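Local coordinates for protein FAD-binding oxidoreductase (PDB 7PBG) that oxidises 4-ethylphenol with the help of a covalently bound FAD, a dehydrogenation that yields the vinylphenol, at residues Asn112-Ile117 against Tyr136-Asp141. Numbering follows the deposited sequence.
Sequences NRVLEI and YEAVRD
Val114 and Ile117 of the edge strand 114-118 pack against Ala138 and Val139 of the helix 132-142 in a small apolar strand-on-helix contact. It lies in the FAD-binding domain. The centre of the contact is about 21 Å from the centre of the chain. No hydrogen bond joins the two segments, which bury 153 Å² between them. The strand and helix segments run in roughly the same direction, at 42°, with their axes 9.7 Å apart at the closest.

Ile117 gives most of the contact through one methyl, CD1. Its CG1 branch lies anti to the carbonyl carbon (chi1 -59°), and chi2 at 163° extends the chain to the helix backbone. There CD1 lies 3.4 Å from Ala138 O, against the peptide that links Ala138 to Val139. The same methyl is 3.9 Å from Ala138 CB and 4.2 Å from Val139 CG2, so it bridges both residues. Val114 touches more lightly. Its CG2 is 4.2 Å from Ala138 CB, which therefore meets a methyl from each of the two strand residues. The short side chain of Ala138 is consistent with so close an approach to the helix backbone.

Val114 also touches Leu135 and Val130, and Ile117 reaches Ser142 and Ala144. Val139 packs on Leu235 of strand 226-237, which ties the helix to a second strand of the same sheet.

Strand 114-118 pairs with the antiparallel strand 123-126, and the chain then turns back as helix 132-142, which packs against strand 114-118. This is a beta-hairpin followed by a packed helix, within the PCMH-type FAD-binding domain.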
loop_
_atom_site.group_PDB
_atom_site.type_symbol
_atom_site.label_atom_id
_atom_site.label_comp_id
_atom_site.label_asym_id
_atom_site.label_seq_id
_atom_site.Cartn_x
_atom_site.Cartn_y
_atom_site.Cartn_z
ATOM N N ASN A 112 -9.221 -24.247 -3.672
ATOM C CA ASN A 112 -7.770 -24.378 -3.922
ATOM C C ASN A 112 -7.407 -24.123 -5.381
ATOM O O ASN A 112 -6.278 -24.479 -5.741
ATOM C CB ASN A 112 -7.242 -25.700 -3.392
ATOM C CG ASN A 112 -7.853 -26.874 -4.140
ATOM O OD1 ASN A 112 -8.634 -26.680 -5.083
ATOM N ND2 ASN A 112 -7.483 -28.082 -3.744
ATOM N N ARG A 113 -8.245 -23.423 -6.132
ATOM C CA ARG A 113 -7.999 -23.163 -7.574
ATOM C C ARG A 113 -7.206 -21.871 -7.795
ATOM O O ARG A 113 -7.474 -20.809 -7.164
ATOM C CB ARG A 113 -9.320 -23.171 -8.359
ATOM C CG ARG A 113 -9.979 -24.549 -8.395
ATOM C CD ARG A 113 -10.383 -25.032 -9.760
ATOM N NE ARG A 113 -11.410 -24.222 -10.403
ATOM C CZ ARG A 113 -12.724 -24.205 -10.098
ATOM N NH1 ARG A 113 -13.208 -25.006 -9.165
ATOM N NH2 ARG A 113 -13.565 -23.442 -10.786
ATOM N N VAL A 114 -6.305 -21.947 -8.776
ATOM C CA VAL A 114 -5.851 -20.753 -9.509
ATOM C C VAL A 114 -6.933 -20.421 -10.535
ATOM O O VAL A 114 -7.266 -21.335 -11.383
ATOM C CB VAL A 114 -4.499 -21.028 -10.181
ATOM C CG1 VAL A 114 -4.096 -19.865 -11.054
ATOM C CG2 VAL A 114 -3.442 -21.415 -9.157
ATOM N N LEU A 115 -7.465 -19.210 -10.505
ATOM C CA LEU A 115 -8.625 -18.833 -11.352
ATOM C C LEU A 115 -8.203 -18.070 -12.592
ATOM O O LEU A 115 -9.008 -17.986 -13.522
ATOM C CB LEU A 115 -9.626 -18.044 -10.524
ATOM C CG LEU A 115 -10.196 -18.861 -9.383
ATOM C CD1 LEU A 115 -11.071 -18.013 -8.548
ATOM C CD2 LEU A 115 -10.980 -20.069 -9.874
ATOM N N GLU A 116 -7.013 -17.483 -12.587
ATOM C CA GLU A 116 -6.571 -16.640 -13.709
ATOM C C GLU A 116 -5.056 -16.537 -13.619
ATOM O O GLU A 116 -4.536 -16.279 -12.538
ATOM C CB GLU A 116 -7.238 -15.272 -13.694
ATOM C CG GLU A 116 -6.855 -14.404 -14.890
ATOM C CD GLU A 116 -7.646 -13.119 -15.055
ATOM O OE1 GLU A 116 -8.407 -12.803 -14.150
ATOM O OE2 GLU A 116 -7.499 -12.456 -16.128
ATOM N N ILE A 117 -4.422 -16.547 -14.772
ATOM C CA ILE A 117 -3.009 -16.137 -14.968
ATOM C C ILE A 117 -3.018 -15.216 -16.186
ATOM O O ILE A 117 -3.078 -15.674 -17.333
ATOM C CB ILE A 117 -2.086 -17.324 -15.146
ATOM C CG1 ILE A 117 -2.137 -18.273 -13.946
ATOM C CG2 ILE A 117 -0.668 -16.875 -15.453
ATOM C CD1 ILE A 117 -1.562 -19.610 -14.292
ATOM N N TYR A 136 3.361 -21.685 -8.871
ATOM C CA TYR A 136 4.573 -21.764 -9.704
ATOM C C TYR A 136 4.293 -22.726 -10.850
ATOM O O TYR A 136 4.567 -22.381 -12.036
ATOM C CB TYR A 136 5.758 -22.199 -8.874
ATOM C CG TYR A 136 6.938 -22.555 -9.717
ATOM C CD1 TYR A 136 7.637 -21.552 -10.341
ATOM C CD2 TYR A 136 7.273 -23.875 -9.938
ATOM C CE1 TYR A 136 8.736 -21.851 -11.113
ATOM C CE2 TYR A 136 8.339 -24.192 -10.757
ATOM C CZ TYR A 136 9.051 -23.177 -11.361
ATOM O OH TYR A 136 10.122 -23.475 -12.168
ATOM N N GLU A 137 3.773 -23.884 -10.516
ATOM C CA GLU A 137 3.508 -24.920 -11.551
ATOM C C GLU A 137 2.460 -24.385 -12.540
ATOM O O GLU A 137 2.658 -24.549 -13.748
ATOM C CB GLU A 137 3.072 -26.222 -10.886
ATOM C CG GLU A 137 4.261 -26.936 -10.240
ATOM C CD GLU A 137 3.969 -28.187 -9.445
ATOM O OE1 GLU A 137 2.790 -28.529 -9.321
ATOM O OE2 GLU A 137 4.929 -28.752 -8.903
ATOM N N ALA A 138 1.393 -23.747 -12.056
ATOM C CA ALA A 138 0.306 -23.234 -12.927
ATOM C C ALA A 138 0.853 -22.176 -13.877
ATOM O O ALA A 138 0.508 -22.233 -15.053
ATOM C CB ALA A 138 -0.852 -22.728 -12.134
ATOM N N VAL A 139 1.746 -21.296 -13.402
ATOM C CA VAL A 139 2.348 -20.251 -14.251
ATOM C C VAL A 139 3.273 -20.950 -15.247
ATOM O O VAL A 139 3.203 -20.622 -16.430
ATOM C CB VAL A 139 3.042 -19.166 -13.402
ATOM C CG1 VAL A 139 3.836 -18.212 -14.257
ATOM C CG2 VAL A 139 2.028 -18.430 -12.543
ATOM N N ARG A 140 4.100 -21.877 -14.798
ATOM C CA ARG A 140 5.061 -22.570 -15.683
ATOM C C ARG A 140 4.278 -23.251 -16.803
ATOM O O ARG A 140 4.627 -23.063 -18.009
ATOM C CB ARG A 140 5.886 -23.606 -14.928
ATOM C CG ARG A 140 6.825 -24.390 -15.833
ATOM C CD ARG A 140 7.388 -25.551 -15.042
ATOM N NE ARG A 140 6.332 -26.487 -14.646
ATOM C CZ ARG A 140 6.424 -27.390 -13.673
ATOM N NH1 ARG A 140 7.526 -27.484 -12.947
ATOM N NH2 ARG A 140 5.388 -28.168 -13.413
ATOM N N ASP A 141 3.235 -23.976 -16.447
ATOM C CA ASP A 141 2.491 -24.787 -17.450
ATOM C C ASP A 141 1.642 -23.896 -18.382
ATOM O O ASP A 141 1.280 -24.400 -19.451
ATOM C CB ASP A 141 1.722 -25.907 -16.765
ATOM C CG ASP A 141 2.634 -26.880 -16.043
ATOM O OD1 ASP A 141 3.871 -26.929 -16.340
ATOM O OD2 ASP A 141 2.148 -27.505 -15.136
#